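Long-range contacts in actibind (Aspergillus niger, PDB 3D3Z), which cleaves RNA as a T2-family ribonuclease, probably with little base specificity and a preference for adenylic acid: residues A[30-35]-A[145-150]; A[90-95]-A[106-111]; A[180-185]-A[199-204]. All blocks are in the same frame, centred on the assembly; numbering follows the deposited sequence.

From the N terminus, strand 29-35 comes first. It waits more than 100 residues for its partner in contact 1, the last part of helix 134-147. That long loop holds strand 49-56 and helices 75-81, 85-94 and 104-116. Contact 2 lies within it and closes a short loop between helices 85-94 and 104-116. Contact 3 follows in series. It pins the turn region 180-185 to strand 195-206 and closes a short loop holding strand 188-192 and the start of strand 195-206. No two contacts cross. Contacts 1 and 3 meet in the same antiparallel sheet, where strands 29-35 and 195-206 are neighbours. Contacts 1 and 2 touch through Phe147-Tyr90 and Phe35-Phe107. Contacts 2 and 3 do not touch.

Contact 1: A[30-35]-A[145-150]; sequences LLQTQF and DLFKTL. With D3Z (1-(5-deoxy-beta-L-xylofuranosyl)pyrimidine-2,4(1H,3H)-dione), chain E.
Gln32 and Gln34 reach from the sheet to Leu146, Phe147 and Leu150. This joins strand 29-35 of the antiparallel sheet in the alpha+beta fold of RNase T2 to the last part of helix 134-147 and the type I turn Phe147-Leu150. The Gln32 side chain starts apolar. Gln32 CB lies 3.7 Å from Leu146 CD2, and Gln32 CG lies 3.8 Å from Leu146 CD2. The chain then bends (chi2 -69°), which brings CD over toward CA and CB of Phe147. Gln32 OE1 meets Phe147 CD1 at 3.7 Å, in plane at the ring edge, and Leu150 CD1 at 3.6 Å. NE2 still lies near CB and CD1 of Phe147 and bonds to Gly52 O on strand 49-56. Gln34 is extended beyond CG, and its NE2 reaches Gln32 OE1. Its OE1 is held by Ser152 OG, and a water lies between this OE1 and Leu150 O. Both bonds of Gln34 NE2 lie close to its amide plane, which fixes the rotation of that amide. Gln34 NE2 donates to Gln32 OE1 at 2.8 Å, nearly along the C=O axis. The other bond goes from Gln34 NE2 to a lone pair of Leu150 O, 3.0 Å long and nearly straight at 170°.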
loop_
_atom_site.group_PDB
_atom_site.type_symbol
_atom_site.label_atom_id
_atom_site.label_comp_id
_atom_site.label_asym_id
_atom_site.label_seq_id
_atom_site.Cartn_x
_atom_site.Cartn_y
_atom_site.Cartn_z
ATOM N N LEU A 30 3.658 0.602 8.697
ATOM C CA LEU A 30 3.586 0.825 7.259
ATOM C C LEU A 30 2.384 0.069 6.715
ATOM O O LEU A 30 2.323 -1.124 6.826
ATOM C CB LEU A 30 4.865 0.338 6.542
ATOM C CG LEU A 30 6.088 1.255 6.517
ATOM C CD1 LEU A 30 5.842 2.389 5.523
ATOM C CD2 LEU A 30 6.425 1.807 7.805
ATOM N N LEU A 31 1.476 0.798 6.075
ATOM C CA LEU A 31 0.224 0.253 5.556
ATOM C C LEU A 31 0.283 0.140 4.054
ATOM O O LEU A 31 0.367 1.145 3.378
ATOM C CB LEU A 31 -0.971 1.143 5.960
ATOM C CG LEU A 31 -1.410 1.185 7.424
ATOM C CD1 LEU A 31 -0.318 1.653 8.456
ATOM C CD2 LEU A 31 -2.617 2.091 7.485
ATOM N N GLN A 32 0.224 -1.085 3.556
ATOM C CA GLN A 32 0.019 -1.321 2.132
ATOM C C GLN A 32 -1.495 -1.394 1.912
ATOM O O GLN A 32 -2.173 -2.303 2.366
ATOM C CB GLN A 32 0.709 -2.576 1.626
ATOM C CG GLN A 32 1.002 -2.574 0.098
ATOM C CD GLN A 32 -0.237 -2.669 -0.793
ATOM O OE1 GLN A 32 -0.873 -3.730 -0.911
ATOM N NE2 GLN A 32 -0.509 -1.579 -1.555
ATOM N N THR A 33 -2.009 -0.395 1.197
ATOM C CA THR A 33 -3.472 -0.229 1.057
ATOM C C THR A 33 -3.911 -0.562 -0.372
ATOM O O THR A 33 -3.163 -0.340 -1.335
ATOM C CB THR A 33 -3.908 1.179 1.447
ATOM O OG1 THR A 33 -3.276 2.128 0.585
ATOM C CG2 THR A 33 -3.488 1.440 2.864
ATOM N N GLN A 34 -5.110 -1.134 -0.494
ATOM C CA GLN A 34 -5.646 -1.574 -1.757
ATOM C C GLN A 34 -7.116 -1.168 -1.993
ATOM O O GLN A 34 -7.863 -0.928 -1.057
ATOM C CB GLN A 34 -5.525 -3.099 -1.825
ATOM C CG GLN A 34 -4.128 -3.621 -1.669
ATOM C CD GLN A 34 -4.044 -5.128 -1.772
ATOM O OE1 GLN A 34 -5.014 -5.795 -2.199
ATOM N NE2 GLN A 34 -2.852 -5.667 -1.503
ATOM N N PHE A 35 -7.529 -1.126 -3.257
ATOM C CA PHE A 35 -8.903 -0.848 -3.637
ATOM C C PHE A 35 -9.546 -1.996 -4.391
ATOM O O PHE A 35 -8.870 -2.665 -5.124
ATOM C CB PHE A 35 -8.902 0.266 -4.674
ATOM C CG PHE A 35 -8.766 1.617 -4.103
ATOM C CD1 PHE A 35 -9.535 1.998 -3.030
ATOM C CD2 PHE A 35 -7.917 2.552 -4.686
ATOM C CE1 PHE A 35 -9.454 3.261 -2.545
ATOM C CE2 PHE A 35 -7.841 3.821 -4.179
ATOM C CZ PHE A 35 -8.604 4.170 -3.116
ATOM N N ASP A 145 6.361 -3.758 -5.218
ATOM C CA ASP A 145 6.969 -5.002 -4.742
ATOM C C ASP A 145 6.146 -5.634 -3.595
ATOM O O ASP A 145 5.918 -6.836 -3.580
ATOM C CB ASP A 145 8.416 -4.777 -4.267
ATOM C CG ASP A 145 9.385 -4.500 -5.409
ATOM O OD1 ASP A 145 9.061 -4.764 -6.575
ATOM O OD2 ASP A 145 10.495 -4.069 -5.092
ATOM N N LEU A 146 5.722 -4.809 -2.658
ATOM C CA LEU A 146 4.931 -5.286 -1.498
ATOM C C LEU A 146 3.521 -5.709 -1.921
ATOM O O LEU A 146 3.041 -6.791 -1.558
ATOM C CB LEU A 146 4.877 -4.192 -0.467
ATOM C CG LEU A 146 4.404 -4.606 0.911
ATOM C CD1 LEU A 146 5.321 -5.671 1.546
ATOM C CD2 LEU A 146 4.360 -3.335 1.751
ATOM N N PHE A 147 2.885 -4.881 -2.728
ATOM C CA PHE A 147 1.567 -5.242 -3.299
ATOM C C PHE A 147 1.572 -6.608 -3.958
ATOM O O PHE A 147 0.629 -7.411 -3.772
ATOM C CB PHE A 147 1.159 -4.186 -4.304
ATOM C CG PHE A 147 -0.098 -4.503 -5.064
ATOM C CD1 PHE A 147 -1.337 -4.382 -4.481
ATOM C CD2 PHE A 147 -0.035 -4.831 -6.377
ATOM C CE1 PHE A 147 -2.487 -4.624 -5.192
ATOM C CE2 PHE A 147 -1.178 -5.093 -7.133
ATOM C CZ PHE A 147 -2.449 -4.994 -6.514
ATOM N N LYS A 148 2.623 -6.905 -4.736
ATOM C CA LYS A 148 2.714 -8.219 -5.394
ATOM C C LYS A 148 2.636 -9.381 -4.406
ATOM O O LYS A 148 2.243 -10.481 -4.770
ATOM C CB LYS A 148 3.979 -8.345 -6.238
ATOM C CG LYS A 148 3.924 -7.536 -7.509
ATOM C CD LYS A 148 5.273 -7.442 -8.110
ATOM C CE LYS A 148 5.181 -6.972 -9.491
ATOM N NZ LYS A 148 6.483 -7.120 -10.187
ATOM N N THR A 149 2.993 -9.151 -3.167
ATOM C CA THR A 149 2.990 -10.249 -2.218
ATOM C C THR A 149 1.615 -10.406 -1.533
ATOM O O THR A 149 1.448 -11.276 -0.674
ATOM C CB THR A 149 4.074 -10.064 -1.122
ATOM O OG1 THR A 149 3.763 -8.935 -0.318
ATOM C CG2 THR A 149 5.514 -9.912 -1.717
ATOM N N LEU A 150 0.664 -9.533 -1.867
ATOM C CA LEU A 150 -0.607 -9.405 -1.121
ATOM C C LEU A 150 -1.769 -9.514 -2.078
ATOM O O LEU A 150 -2.497 -8.544 -2.259
ATOM C CB LEU A 150 -0.630 -8.036 -0.420
ATOM C CG LEU A 150 0.369 -7.870 0.707
ATOM C CD1 LEU A 150 0.504 -6.415 1.103
ATOM C CD2 LEU A 150 -0.044 -8.725 1.901
HETATM N N1 D3Z E . -9.073 7.791 -5.552
HETATM C C2 D3Z E . -8.400 8.015 -6.768
HETATM N N3 D3Z E . -8.166 6.993 -7.586
HETATM C C4 D3Z E . -8.539 5.749 -7.284
HETATM C C5 D3Z E . -9.193 5.524 -6.101
HETATM C C6 D3Z E . -9.461 6.567 -5.226
HETATM O O2 D3Z E . -8.021 9.157 -7.103
HETATM O O4 D3Z E . -8.334 4.780 -8.045
HETATM C "C1'" D3Z E . -9.330 8.875 -4.639
HETATM C "C2'" D3Z E . -8.274 9.920 -4.937
HETATM O "O2'" D3Z E . -8.887 11.081 -5.527
HETATM C "C3'" D3Z E . -7.551 10.167 -3.625
HETATM C "C4'" D3Z E . -8.218 9.291 -2.581
HETATM O "O3'" D3Z E . -6.184 9.803 -3.731
HETATM O "O4'" D3Z E . -9.148 8.440 -3.280
HETATM C "C5'" D3Z E . -7.157 8.503 -1.821
HETATM O O HOH W 1 -4.246 -7.570 -4.526
#

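Contact 2: A[90-95]-A[106-111]; sequences YMKEYW and SFWEHE. With D3Z (1-(5-deoxy-beta-L-xylofuranosyl)pyrimidine-2,4(1H,3H)-dione), chain E; PO4 (phosphate ion), chain D; EDO (1,2-ethanediol), chain F.
Phe107 stands between Trp95 and the bound D3Z. The edge of the Trp95 indole points at one face of the Phe107 ring in an offset edge-to-face pair, with Trp95 CD1 3.5 Å from Phe107 CE2. The planes stand at 87°. The opposite face of Phe107 carries the pyrimidine of D3Z, with N3 over the ring centre. Trp95 thus backs a wall of the nucleoside pocket.

Trp108 comes next and buries the most surface in this contact. Trp108 NE1 donates to Trp95 O at 2.9 Å, the one hydrogen bond between the two segments. The donor is tilted somewhat from the carbonyl plane. The same Trp108 edge points at the face of the Trp95 five-membered ring, with Trp108 NE1 3.6 Å from Trp95 CG. Trp95, Phe107 and Trp108 form an aromatic cluster between helices 85-94 and 104-116. Trp95 is the first residue to leave helical geometry after helix 85-94. A face of Trp108 is covered by Met91. The Met91 chain bends at chi3 (48°), which puts CE over the indole, 3.5 Å from the centroid of the five-membered ring, as a CH-pi contact. The sulfur lies farther off, in a Met-aromatic contact. Met91 CB also reaches Trp108 CZ2 at 3.6 Å.

His110 faces the ligands instead: its NE2 donates to O4 of a phosphate ion, and D3Z O3' lies near its CD2. The phosphate lies at the ring edge and is also bound by Lys114 and His115. Glu111, predicted to be an active-site residue with His51 and His115, sits in the second conserved active-site segment of the T2 family. Its OE1 is held by Trp54 NE1, while Glu111 CB rests 4.1 Å from Trp95 CZ2.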
loop_
_atom_site.group_PDB
_atom_site.type_symbol
_atom_site.label_atom_id
_atom_site.label_comp_id
_atom_site.label_asym_id
_atom_site.label_seq_id
_atom_site.Cartn_x
_atom_site.Cartn_y
_atom_site.Cartn_z
ATOM N N TYR A 90 3.174 -1.118 -15.404
ATOM C CA TYR A 90 2.544 -1.820 -14.322
ATOM C C TYR A 90 1.649 -0.867 -13.458
ATOM O O TYR A 90 0.535 -1.244 -13.063
ATOM C CB TYR A 90 3.576 -2.557 -13.463
ATOM C CG TYR A 90 2.980 -3.405 -12.350
ATOM C CD1 TYR A 90 2.858 -4.781 -12.488
ATOM C CD2 TYR A 90 2.607 -2.833 -11.123
ATOM C CE1 TYR A 90 2.301 -5.559 -11.475
ATOM C CE2 TYR A 90 2.018 -3.601 -10.104
ATOM C CZ TYR A 90 1.890 -4.962 -10.298
ATOM O OH TYR A 90 1.365 -5.748 -9.320
ATOM N N MET A 91 2.120 0.338 -13.143
ATOM C CA MET A 91 1.295 1.260 -12.412
ATOM C C MET A 91 0.008 1.684 -13.118
ATOM O O MET A 91 -1.067 1.886 -12.466
ATOM C CB MET A 91 2.098 2.478 -11.989
ATOM C CG MET A 91 3.190 2.165 -10.961
ATOM S SD MET A 91 4.318 3.543 -10.737
ATOM C CE MET A 91 3.210 4.975 -10.532
ATOM N N LYS A 92 0.091 1.870 -14.434
ATOM C CA LYS A 92 -1.097 2.118 -15.217
ATOM C C LYS A 92 -2.158 1.011 -15.093
ATOM O O LYS A 92 -3.357 1.293 -15.048
ATOM C CB LYS A 92 -0.712 2.296 -16.677
ATOM C CG LYS A 92 -0.028 3.614 -16.940
ATOM C CD LYS A 92 0.466 3.678 -18.385
ATOM C CE LYS A 92 1.267 4.948 -18.732
ATOM N NZ LYS A 92 2.232 4.811 -19.901
ATOM N N GLU A 93 -1.701 -0.234 -14.989
ATOM C CA GLU A 93 -2.564 -1.402 -14.883
ATOM C C GLU A 93 -3.099 -1.652 -13.447
ATOM O O GLU A 93 -4.304 -1.821 -13.256
ATOM C CB GLU A 93 -1.819 -2.641 -15.415
ATOM C CG GLU A 93 -2.561 -3.937 -15.201
ATOM C CD GLU A 93 -3.942 -4.006 -15.877
ATOM O OE1 GLU A 93 -4.267 -3.163 -16.699
ATOM O OE2 GLU A 93 -4.699 -4.885 -15.522
ATOM N N TYR A 94 -2.191 -1.573 -12.474
ATOM C CA TYR A 94 -2.432 -2.011 -11.105
ATOM C C TYR A 94 -2.488 -0.889 -10.075
ATOM O O TYR A 94 -2.903 -1.147 -8.979
ATOM C CB TYR A 94 -1.451 -3.120 -10.678
ATOM C CG TYR A 94 -1.615 -4.464 -11.376
ATOM C CD1 TYR A 94 -2.559 -5.382 -10.955
ATOM C CD2 TYR A 94 -0.753 -4.852 -12.395
ATOM C CE1 TYR A 94 -2.683 -6.610 -11.588
ATOM C CE2 TYR A 94 -0.905 -6.055 -13.050
ATOM C CZ TYR A 94 -1.862 -6.934 -12.633
ATOM O OH TYR A 94 -2.026 -8.146 -13.272
ATOM N N TRP A 95 -2.136 0.337 -10.464
ATOM C CA TRP A 95 -2.283 1.512 -9.616
ATOM C C TRP A 95 -3.109 2.601 -10.355
ATOM O O TRP A 95 -2.837 3.812 -10.290
ATOM C CB TRP A 95 -0.918 1.999 -9.219
ATOM C CG TRP A 95 -0.885 2.844 -8.021
ATOM C CD1 TRP A 95 -1.899 3.586 -7.488
ATOM C CD2 TRP A 95 0.259 3.074 -7.192
ATOM N NE1 TRP A 95 -1.481 4.246 -6.371
ATOM C CE2 TRP A 95 -0.153 3.969 -6.172
ATOM C CE3 TRP A 95 1.607 2.622 -7.225
ATOM C CZ2 TRP A 95 0.724 4.389 -5.146
ATOM C CZ3 TRP A 95 2.478 3.032 -6.188
ATOM C CH2 TRP A 95 2.039 3.951 -5.217
ATOM N N SER A 106 -2.139 12.643 -11.233
ATOM C CA SER A 106 -2.582 13.385 -10.036
ATOM C C SER A 106 -2.634 12.466 -8.826
ATOM O O SER A 106 -2.243 12.860 -7.744
ATOM C CB SER A 106 -3.944 14.116 -10.200
ATOM O OG SER A 106 -4.886 13.361 -10.964
ATOM N N PHE A 107 -3.085 11.239 -9.030
ATOM C CA PHE A 107 -3.224 10.242 -7.950
ATOM C C PHE A 107 -1.842 9.858 -7.415
ATOM O O PHE A 107 -1.617 9.800 -6.184
ATOM C CB PHE A 107 -3.954 8.994 -8.505
ATOM C CG PHE A 107 -4.265 7.909 -7.486
ATOM C CD1 PHE A 107 -4.417 8.152 -6.166
ATOM C CD2 PHE A 107 -4.443 6.622 -7.914
ATOM C CE1 PHE A 107 -4.707 7.119 -5.259
ATOM C CE2 PHE A 107 -4.757 5.582 -7.036
ATOM C CZ PHE A 107 -4.853 5.821 -5.726
ATOM N N TRP A 108 -0.919 9.560 -8.328
ATOM C CA TRP A 108 0.470 9.214 -7.935
ATOM C C TRP A 108 1.196 10.372 -7.234
ATOM O O TRP A 108 1.872 10.205 -6.204
ATOM C CB TRP A 108 1.238 8.689 -9.144
ATOM C CG TRP A 108 0.614 7.553 -9.824
ATOM C CD1 TRP A 108 -0.180 6.568 -9.250
ATOM C CD2 TRP A 108 0.784 7.171 -11.197
ATOM N NE1 TRP A 108 -0.545 5.641 -10.208
ATOM C CE2 TRP A 108 0.050 5.974 -11.396
ATOM C CE3 TRP A 108 1.498 7.721 -12.279
ATOM C CZ2 TRP A 108 -0.029 5.363 -12.606
ATOM C CZ3 TRP A 108 1.415 7.094 -13.515
ATOM C CH2 TRP A 108 0.674 5.916 -13.661
ATOM N N GLU A 109 1.009 11.582 -7.781
ATOM C CA GLU A 109 1.449 12.803 -7.065
ATOM C C GLU A 109 0.919 12.808 -5.660
ATOM O O GLU A 109 1.651 13.029 -4.680
ATOM C CB GLU A 109 0.981 14.063 -7.778
ATOM C CG GLU A 109 1.715 14.363 -9.083
ATOM C CD GLU A 109 1.032 15.460 -9.889
ATOM O OE1 GLU A 109 0.231 16.166 -9.268
ATOM O OE2 GLU A 109 1.282 15.583 -11.118
ATOM N N HIS A 110 -0.386 12.621 -5.530
ATOM C CA HIS A 110 -1.028 12.626 -4.193
ATOM C C HIS A 110 -0.395 11.644 -3.221
ATOM O O HIS A 110 -0.041 11.981 -2.081
ATOM C CB HIS A 110 -2.545 12.383 -4.319
ATOM C CG HIS A 110 -3.242 12.253 -3.000
ATOM N ND1 HIS A 110 -3.482 13.331 -2.182
ATOM C CD2 HIS A 110 -3.721 11.168 -2.346
ATOM C CE1 HIS A 110 -4.054 12.921 -1.066
ATOM N NE2 HIS A 110 -4.244 11.614 -1.152
ATOM N N GLU A 111 -0.243 10.398 -3.659
ATOM C CA GLU A 111 0.336 9.412 -2.786
ATOM C C GLU A 111 1.785 9.714 -2.351
ATOM O O GLU A 111 2.104 9.616 -1.163
ATOM C CB GLU A 111 0.226 8.033 -3.390
ATOM C CG GLU A 111 -1.282 7.545 -3.419
ATOM C CD GLU A 111 -1.962 7.508 -2.055
ATOM O OE1 GLU A 111 -1.298 7.023 -1.123
ATOM O OE2 GLU A 111 -3.143 7.941 -1.921
HETATM N N1 D3Z E . -9.073 7.791 -5.552
HETATM C C2 D3Z E . -8.400 8.015 -6.768
HETATM N N3 D3Z E . -8.166 6.993 -7.586
HETATM C C4 D3Z E . -8.539 5.749 -7.284
HETATM C C5 D3Z E . -9.193 5.524 -6.101
HETATM C C6 D3Z E . -9.461 6.567 -5.226
HETATM O O2 D3Z E . -8.021 9.157 -7.103
HETATM O O4 D3Z E . -8.334 4.780 -8.045
HETATM C "C1'" D3Z E . -9.330 8.875 -4.639
HETATM C "C2'" D3Z E . -8.274 9.920 -4.937
HETATM O "O2'" D3Z E . -8.887 11.081 -5.527
HETATM C "C3'" D3Z E . -7.551 10.167 -3.625
HETATM C "C4'" D3Z E . -8.218 9.291 -2.581
HETATM O "O3'" D3Z E . -6.184 9.803 -3.731
HETATM O "O4'" D3Z E . -9.148 8.440 -3.280
HETATM C "C5'" D3Z E . -7.157 8.503 -1.821
HETATM P P PO4 D . -5.000 8.708 1.078
HETATM O O1 PO4 D . -4.506 9.191 2.451
HETATM O O2 PO4 D . -6.133 7.762 1.361
HETATM O O3 PO4 D . -3.849 8.088 0.317
HETATM O O4 PO4 D . -5.386 9.996 0.400
HETATM C C1 EDO F . -7.639 0.178 -16.783
HETATM O O1 EDO F . -8.726 0.274 -15.842
HETATM C C2 EDO F . -6.322 0.182 -16.006
HETATM O O2 EDO F . -6.339 -0.737 -14.899
#

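Contact 3: A[180-185]-A[199-204]; sequences AIHDGY and LYYYFN
Tyr201 OH is hydrogen-bonded to Ser152 OG at the start of helix 152-158, and Ile181 CD1 touches this Tyr201 OH at 3.8 Å. Ile181 also packs on Ala155 of that helix. This is the smaller, marginal side of the contact. The larger side is built on His182, which opens a type I' beta turn that runs to Tyr185. The turn is closed by Tyr185 N to His182 O at 3.0 Å. Asp183 and Gly184 occupy its corners, both with positive phi. The turn lies in the loop between helix 171-179 and strand 188-192, and His182 ties it to strand 195-206 of the antiparallel sheet.

His182, Tyr201 and Phe203 form an aromatic cluster, and this packing carries the contact. CG of His182 is anti to the backbone N (chi1 -167°), which starts the ring toward the strand. There it meets two residues that lie two apart along the strand. Tyr201 turns an edge to one imidazole face: Tyr201 CD1 lies 3.9 Å from His182 CG, offset toward the rim. Tyr201 CB also sits over the His182 ring as a CH-pi contact, 4.2 Å from its centroid. Phe203 plays the reverse part. It offers a face, and the imidazole edge stands on it with the planes at 86°. The Tyr202 ring between them leads away and packs on Ser29 and Leu31. His182 NE2 and Tyr202 O, 2.6 Å apart, make a weak and doubtful bond, bent to 118°, since Tyr202 O is less surely placed. His182 also touches Ala216 of strand 213-216. The closest side-chain approach to Phe203 is made by His182 CE1, 3.4 Å from Phe203 CZ and set toward the rim of the ring.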
loop_
_atom_site.group_PDB
_atom_site.type_symbol
_atom_site.label_atom_id
_atom_site.label_comp_id
_atom_site.label_asym_id
_atom_site.label_seq_id
_atom_site.Cartn_x
_atom_site.Cartn_y
_atom_site.Cartn_z
ATOM N N ALA A 180 -4.647 -15.001 6.212
ATOM C CA ALA A 180 -3.893 -16.177 5.757
ATOM C C ALA A 180 -2.680 -15.851 4.869
ATOM O O ALA A 180 -1.753 -16.659 4.761
ATOM C CB ALA A 180 -4.815 -17.097 4.992
ATOM N N ILE A 181 -2.715 -14.695 4.199
ATOM C CA ILE A 181 -1.557 -14.207 3.428
ATOM C C ILE A 181 -0.784 -13.097 4.154
ATOM O O ILE A 181 0.086 -12.431 3.553
ATOM C CB ILE A 181 -1.956 -13.762 2.018
ATOM C CG1 ILE A 181 -2.898 -12.548 2.059
ATOM C CG2 ILE A 181 -2.513 -14.918 1.210
ATOM C CD1 ILE A 181 -3.135 -11.955 0.680
ATOM N N HIS A 182 -1.072 -12.905 5.443
ATOM C CA HIS A 182 -0.503 -11.827 6.233
ATOM C C HIS A 182 -0.170 -12.329 7.642
ATOM O O HIS A 182 -0.325 -11.597 8.646
ATOM C CB HIS A 182 -1.467 -10.640 6.268
ATOM C CG HIS A 182 -0.875 -9.355 6.784
ATOM N ND1 HIS A 182 0.206 -8.730 6.186
ATOM C CD2 HIS A 182 -1.262 -8.541 7.793
ATOM C CE1 HIS A 182 0.483 -7.614 6.844
ATOM N NE2 HIS A 182 -0.402 -7.466 7.812
ATOM N N ASP A 183 0.296 -13.574 7.708
ATOM C CA ASP A 183 0.816 -14.156 8.944
ATOM C C ASP A 183 -0.223 -14.264 10.067
ATOM O O ASP A 183 0.124 -14.174 11.247
ATOM C CB ASP A 183 2.014 -13.330 9.435
ATOM C CG ASP A 183 2.986 -14.151 10.251
ATOM O OD1 ASP A 183 3.311 -15.265 9.804
ATOM O OD2 ASP A 183 3.439 -13.680 11.319
ATOM N N GLY A 184 -1.486 -14.438 9.704
ATOM C CA GLY A 184 -2.581 -14.466 10.674
ATOM C C GLY A 184 -3.071 -13.132 11.211
ATOM O O GLY A 184 -3.974 -13.094 12.048
ATOM N N TYR A 185 -2.493 -12.031 10.733
ATOM C CA TYR A 185 -3.013 -10.702 11.019
ATOM C C TYR A 185 -3.938 -10.255 9.899
ATOM O O TYR A 185 -3.516 -10.139 8.744
ATOM C CB TYR A 185 -1.895 -9.701 11.152
ATOM C CG TYR A 185 -1.055 -9.911 12.360
ATOM C CD1 TYR A 185 -1.486 -9.485 13.608
ATOM C CD2 TYR A 185 0.185 -10.533 12.270
ATOM C CE1 TYR A 185 -0.686 -9.652 14.763
ATOM C CE2 TYR A 185 0.983 -10.727 13.418
ATOM C CZ TYR A 185 0.536 -10.279 14.660
ATOM O OH TYR A 185 1.305 -10.463 15.792
ATOM N N LEU A 199 -8.750 -2.268 1.585
ATOM C CA LEU A 199 -7.949 -3.117 2.480
ATOM C C LEU A 199 -6.675 -2.359 2.897
ATOM O O LEU A 199 -6.024 -1.656 2.059
ATOM C CB LEU A 199 -7.609 -4.448 1.816
ATOM C CG LEU A 199 -8.716 -5.433 1.404
ATOM C CD1 LEU A 199 -8.143 -6.620 0.657
ATOM C CD2 LEU A 199 -9.538 -5.907 2.635
ATOM N N TYR A 200 -6.370 -2.381 4.206
ATOM C CA TYR A 200 -5.054 -1.917 4.731
ATOM C C TYR A 200 -4.330 -3.068 5.433
ATOM O O TYR A 200 -4.750 -3.538 6.501
ATOM C CB TYR A 200 -5.115 -0.771 5.732
ATOM C CG TYR A 200 -6.049 0.401 5.531
ATOM C CD1 TYR A 200 -6.597 0.753 4.277
ATOM C CD2 TYR A 200 -6.373 1.209 6.623
ATOM C CE1 TYR A 200 -7.435 1.846 4.153
ATOM C CE2 TYR A 200 -7.208 2.299 6.498
ATOM C CZ TYR A 200 -7.730 2.630 5.270
ATOM O OH TYR A 200 -8.555 3.741 5.177
ATOM N N TYR A 201 -3.233 -3.514 4.831
ATOM C CA TYR A 201 -2.345 -4.506 5.447
ATOM C C TYR A 201 -1.229 -3.788 6.190
ATOM O O TYR A 201 -0.457 -3.046 5.585
ATOM C CB TYR A 201 -1.780 -5.431 4.384
ATOM C CG TYR A 201 -2.741 -6.298 3.606
ATOM C CD1 TYR A 201 -3.023 -7.615 4.022
ATOM C CD2 TYR A 201 -3.301 -5.874 2.407
ATOM C CE1 TYR A 201 -3.836 -8.440 3.269
ATOM C CE2 TYR A 201 -4.124 -6.697 1.682
ATOM C CZ TYR A 201 -4.417 -7.962 2.139
ATOM O OH TYR A 201 -5.216 -8.809 1.426
ATOM N N TYR A 202 -1.150 -4.015 7.509
ATOM C CA TYR A 202 -0.190 -3.351 8.388
ATOM C C TYR A 202 1.085 -4.178 8.530
ATOM O O TYR A 202 1.066 -5.428 8.486
ATOM C CB TYR A 202 -0.774 -3.088 9.782
ATOM C CG TYR A 202 -1.925 -2.090 9.822
ATOM C CD1 TYR A 202 -1.774 -0.851 10.397
ATOM C CD2 TYR A 202 -3.182 -2.413 9.296
ATOM C CE1 TYR A 202 -2.843 0.080 10.425
ATOM C CE2 TYR A 202 -4.263 -1.492 9.336
ATOM C CZ TYR A 202 -4.079 -0.274 9.914
ATOM O OH TYR A 202 -5.132 0.619 9.943
ATOM N N PHE A 203 2.192 -3.452 8.648
ATOM C CA PHE A 203 3.541 -4.030 8.741
ATOM C C PHE A 203 4.393 -3.201 9.680
ATOM O O PHE A 203 4.264 -1.966 9.804
ATOM C CB PHE A 203 4.251 -3.994 7.385
ATOM C CG PHE A 203 3.703 -4.925 6.386
ATOM C CD1 PHE A 203 4.133 -6.232 6.352
ATOM C CD2 PHE A 203 2.762 -4.486 5.459
ATOM C CE1 PHE A 203 3.653 -7.077 5.426
ATOM C CE2 PHE A 203 2.274 -5.341 4.545
ATOM C CZ PHE A 203 2.724 -6.626 4.518
ATOM N N ASN A 204 5.309 -3.878 10.342
ATOM C CA ASN A 204 6.454 -3.184 10.903
ATOM C C ASN A 204 7.674 -3.597 10.054
ATOM O O ASN A 204 7.631 -4.604 9.328
ATOM C CB ASN A 204 6.655 -3.492 12.389
ATOM C CG ASN A 204 5.441 -3.084 13.286
ATOM O OD1 ASN A 204 4.893 -1.983 13.206
ATOM N ND2 ASN A 204 5.067 -3.984 14.151
#